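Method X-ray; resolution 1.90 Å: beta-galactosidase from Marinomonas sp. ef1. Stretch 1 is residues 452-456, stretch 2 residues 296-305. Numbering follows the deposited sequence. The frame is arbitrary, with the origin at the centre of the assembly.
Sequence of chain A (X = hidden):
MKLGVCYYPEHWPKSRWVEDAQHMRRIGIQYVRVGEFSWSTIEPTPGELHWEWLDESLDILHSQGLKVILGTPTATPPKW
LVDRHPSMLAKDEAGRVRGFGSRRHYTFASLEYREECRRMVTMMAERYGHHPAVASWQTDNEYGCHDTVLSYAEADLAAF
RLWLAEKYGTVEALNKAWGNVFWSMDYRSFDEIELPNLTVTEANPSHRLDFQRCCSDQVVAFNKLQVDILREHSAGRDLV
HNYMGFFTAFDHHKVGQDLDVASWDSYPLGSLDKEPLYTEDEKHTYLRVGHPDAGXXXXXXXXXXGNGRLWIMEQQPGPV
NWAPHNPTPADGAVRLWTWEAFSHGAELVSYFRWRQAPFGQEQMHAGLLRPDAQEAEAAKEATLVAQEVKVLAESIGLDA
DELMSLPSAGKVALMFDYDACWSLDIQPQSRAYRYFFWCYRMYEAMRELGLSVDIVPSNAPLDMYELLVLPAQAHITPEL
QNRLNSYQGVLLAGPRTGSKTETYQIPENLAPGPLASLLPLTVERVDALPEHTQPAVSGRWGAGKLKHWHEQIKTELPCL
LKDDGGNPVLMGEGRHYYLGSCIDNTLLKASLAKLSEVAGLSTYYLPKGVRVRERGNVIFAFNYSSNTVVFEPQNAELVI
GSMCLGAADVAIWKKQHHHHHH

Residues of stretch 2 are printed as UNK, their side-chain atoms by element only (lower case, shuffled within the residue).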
# COMPACT_ATOMS: atom_id res chain seq x y z
N SER A 452 -10.12 33.67 -18.94
CA SER A 452 -10.83 34.67 -18.13
C SER A 452 -12.33 34.45 -18.32
O SER A 452 -12.82 34.34 -19.45
CB SER A 452 -10.43 36.10 -18.53
OG SER A 452 -9.05 36.34 -18.26
N VAL A 453 -13.06 34.40 -17.20
CA VAL A 453 -14.44 33.91 -17.18
C VAL A 453 -15.42 34.91 -16.53
O VAL A 453 -15.04 35.63 -15.60
CB VAL A 453 -14.48 32.57 -16.41
CG1 VAL A 453 -15.89 32.00 -16.32
CG2 VAL A 453 -13.55 31.56 -17.07
N ASP A 454 -16.64 34.95 -17.05
CA ASP A 454 -17.81 35.51 -16.37
C ASP A 454 -18.69 34.37 -15.92
O ASP A 454 -18.85 33.38 -16.64
CB ASP A 454 -18.66 36.39 -17.30
CG ASP A 454 -18.13 37.81 -17.43
OD1 ASP A 454 -16.98 38.07 -17.05
OD2 ASP A 454 -18.90 38.66 -17.91
N ILE A 455 -19.27 34.51 -14.73
CA ILE A 455 -20.34 33.63 -14.28
C ILE A 455 -21.61 34.47 -14.32
O ILE A 455 -21.64 35.57 -13.76
CB ILE A 455 -20.06 33.03 -12.89
CG1 ILE A 455 -18.83 32.12 -12.97
CG2 ILE A 455 -21.28 32.28 -12.37
CD1 ILE A 455 -18.41 31.48 -11.65
N VAL A 456 -22.64 33.95 -14.97
CA VAL A 456 -23.83 34.72 -15.30
C VAL A 456 -25.12 34.04 -14.86
O VAL A 456 -25.18 32.80 -14.79
CB VAL A 456 -23.90 35.03 -16.82
CG1 VAL A 456 -22.64 35.74 -17.28
CG2 VAL A 456 -24.14 33.78 -17.65
N UNK A 296 -11.54 33.08 -6.93
CA UNK A 296 -11.88 33.29 -8.34
C UNK A 296 -13.32 32.95 -8.70
O UNK A 296 -14.00 33.75 -9.32
c UNK A 296 -10.92 32.50 -9.22
N UNK A 297 -13.76 31.75 -8.33
CA UNK A 297 -15.13 31.31 -8.61
C UNK A 297 -16.15 32.33 -8.10
O UNK A 297 -17.06 32.73 -8.82
c UNK A 297 -18.18 28.11 -9.83
c UNK A 297 -16.76 29.38 -8.33
c UNK A 297 -19.27 28.36 -9.02
c UNK A 297 -16.93 28.61 -9.48
c UNK A 297 -15.41 29.94 -7.98
c UNK A 297 -17.88 29.64 -7.54
c UNK A 297 -19.13 29.13 -7.88
N UNK A 298 -15.97 32.76 -6.85
CA UNK A 298 -16.88 33.70 -6.21
C UNK A 298 -16.71 35.15 -6.69
O UNK A 298 -17.70 35.87 -6.79
c UNK A 298 -18.38 31.76 -3.92
c UNK A 298 -16.72 33.59 -4.69
c UNK A 298 -16.92 30.17 -3.51
n UNK A 298 -18.21 30.46 -3.50
c UNK A 298 -17.15 32.26 -4.17
n UNK A 298 -16.26 31.24 -3.92
N UNK A 299 -15.49 35.56 -7.00
CA UNK A 299 -15.28 36.89 -7.59
C UNK A 299 -16.12 37.03 -8.88
O UNK A 299 -16.81 38.02 -9.07
n UNK A 299 -13.20 37.67 -5.55
c UNK A 299 -12.89 37.13 -6.77
c UNK A 299 -12.16 37.54 -4.73
c UNK A 299 -11.62 36.67 -6.67
n UNK A 299 -11.19 36.92 -5.38
c UNK A 299 -13.82 37.15 -7.94
N UNK A 300 -16.07 36.01 -9.73
CA UNK A 300 -16.84 36.00 -10.99
C UNK A 300 -18.36 35.88 -10.79
O UNK A 300 -19.14 36.58 -11.46
c UNK A 300 -16.32 34.91 -11.95
o UNK A 300 -14.21 34.19 -12.84
o UNK A 300 -14.46 36.37 -12.49
c UNK A 300 -14.89 35.18 -12.46
N UNK A 301 -18.78 35.00 -9.89
CA UNK A 301 -20.21 34.87 -9.55
C UNK A 301 -20.77 36.20 -9.02
O UNK A 301 -21.82 36.66 -9.49
c UNK A 301 -20.40 33.75 -8.51
c UNK A 301 -21.77 33.56 -7.85
c UNK A 301 -21.63 32.57 -6.71
c UNK A 301 -22.82 33.08 -8.84
N UNK A 302 -20.07 36.81 -8.09
CA UNK A 302 -20.56 38.03 -7.44
C UNK A 302 -20.38 39.30 -8.29
O UNK A 302 -21.18 40.23 -8.16
c UNK A 302 -20.00 38.17 -6.02
c UNK A 302 -20.50 37.07 -5.08
c UNK A 302 -22.32 35.71 -4.19
c UNK A 302 -19.62 36.35 -4.26
o UNK A 302 -21.95 34.04 -2.55
c UNK A 302 -20.09 35.34 -3.41
c UNK A 302 -21.44 35.03 -3.38
c UNK A 302 -21.85 36.73 -5.02
N UNK A 303 -19.37 39.35 -9.16
CA UNK A 303 -19.34 40.39 -10.18
C UNK A 303 -20.64 40.34 -11.02
O UNK A 303 -21.21 41.38 -11.33
n UNK A 303 -15.22 39.00 -12.45
c UNK A 303 -17.98 41.47 -12.07
c UNK A 303 -16.66 41.47 -12.84
c UNK A 303 -18.10 40.29 -11.08
n UNK A 303 -16.59 40.34 -13.77
c UNK A 303 -15.94 39.19 -13.55
n UNK A 303 -16.01 38.23 -14.47
N UNK A 304 -21.11 39.14 -11.34
CA UNK A 304 -22.40 38.98 -12.02
C UNK A 304 -23.59 39.45 -11.18
O UNK A 304 -24.42 40.22 -11.66
N UNK A 305 -23.64 39.02 -9.92
CA UNK A 305 -24.66 39.48 -8.96
C UNK A 305 -24.68 40.99 -8.75
O UNK A 305 -25.74 41.57 -8.47
s UNK A 305 -24.77 37.01 -7.61
c UNK A 305 -24.49 38.80 -7.60
O HOH W 1 -12.01 34.49 -14.55
O HOH W 2 -19.25 37.43 -13.97
O HOH W 3 -23.19 35.82 -11.63
O HOH W 4 -18.17 40.94 -15.95

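Position 296 carries a single side-chain carbon, its CB, which stays 7.9 Å from the nearest atom of stretch 1, Ile 455 CD1; one carbon and nothing more is Ala 296. Position 297 has seven carbons, one linking to a six-membered ring without a heteroatom, so it is Phe 297. Its CA-to-CB bond points away from the strand, yet with chi1 at -175° (t) the ring comes nearer: Ile 455 CD1 lies 3.8 Å from Phe 297 CE1 and 4.0 Å from the ring centroid, 17° off the normal, a CH-pi contact over one face.

Position 298 shows one carbon and then a five-membered ring of three carbons and two nitrogens, the imidazole of His 298; it points away and touches nothing on stretch 1. Position 299 repeats that composition and is His 299. Its ring also leads away, and both ring nitrogens are hydrogen-bonded elsewhere in the structure.

At position 300 there are two carbons, the second bearing two oxygens: a short carboxylate, hence Asp 300. It points toward the strand, but the approach is not a direct hydrogen bond, because Asp 300 OD1 and OD2 each lie 3.2 Å from Val 453 O and all three are acceptors. Water 1 bridges the two residues, donating to Asp 300 OD2 (2.8 Å) and accepting from Val 453 N (2.9 Å).

Position 301 has four carbons forked at the second, so the branch is at the gamma carbon and the residue is Leu 301. Its CD1 packs 3.9 Å from Ile 455 CG2. Position 302, a CB followed by a six-carbon ring bearing one oxygen, is Tyr 302, which points away from the strand.

Position 303 runs through three carbons and a nitrogen to a carbon carrying two more nitrogens, a guanidinium: Arg 303. Its NH2 donates to Asp 454 OD1 (2.8 Å, 155°) in a salt bridge and to Val 453 O (3.0 Å, 134°), both acceptors lying at the edge of the group near its plane. Arg 303 NH1 forms a second salt bridge, to Asp 300 OD1 at 2.7 Å.

Position 304 has no side-chain atoms and is Gly 304. An ideal CB here would fall 2.6 Å from Ile 455 O, a clash; as built, Gly 304 CA sits 3.9 Å from that oxygen. Position 305 ends in one carbon and one sulfur, Cys 305, beyond contact with the strand.

The contact therefore has an apolar and a polar part. Strand and helix axes approach to 6.4 Å at 55°, and Ile 455, with the largest covered area, packs against Phe 297 and Leu 301. Arg 303 links Asp 300 of its own helix to Asp 454 and to Val 453 O, placing positive charge beside these oxygens. Water extends the link along the backbones: water 2 donates to Asp 300 O (2.7 Å) and accepts from Ile 455 N (3.0 Å), while water 3 donates to both Leu 301 O (2.7 Å) and Ile 455 O (2.6 Å).

Stretch 2 (296-305) AFHHDLYRGC
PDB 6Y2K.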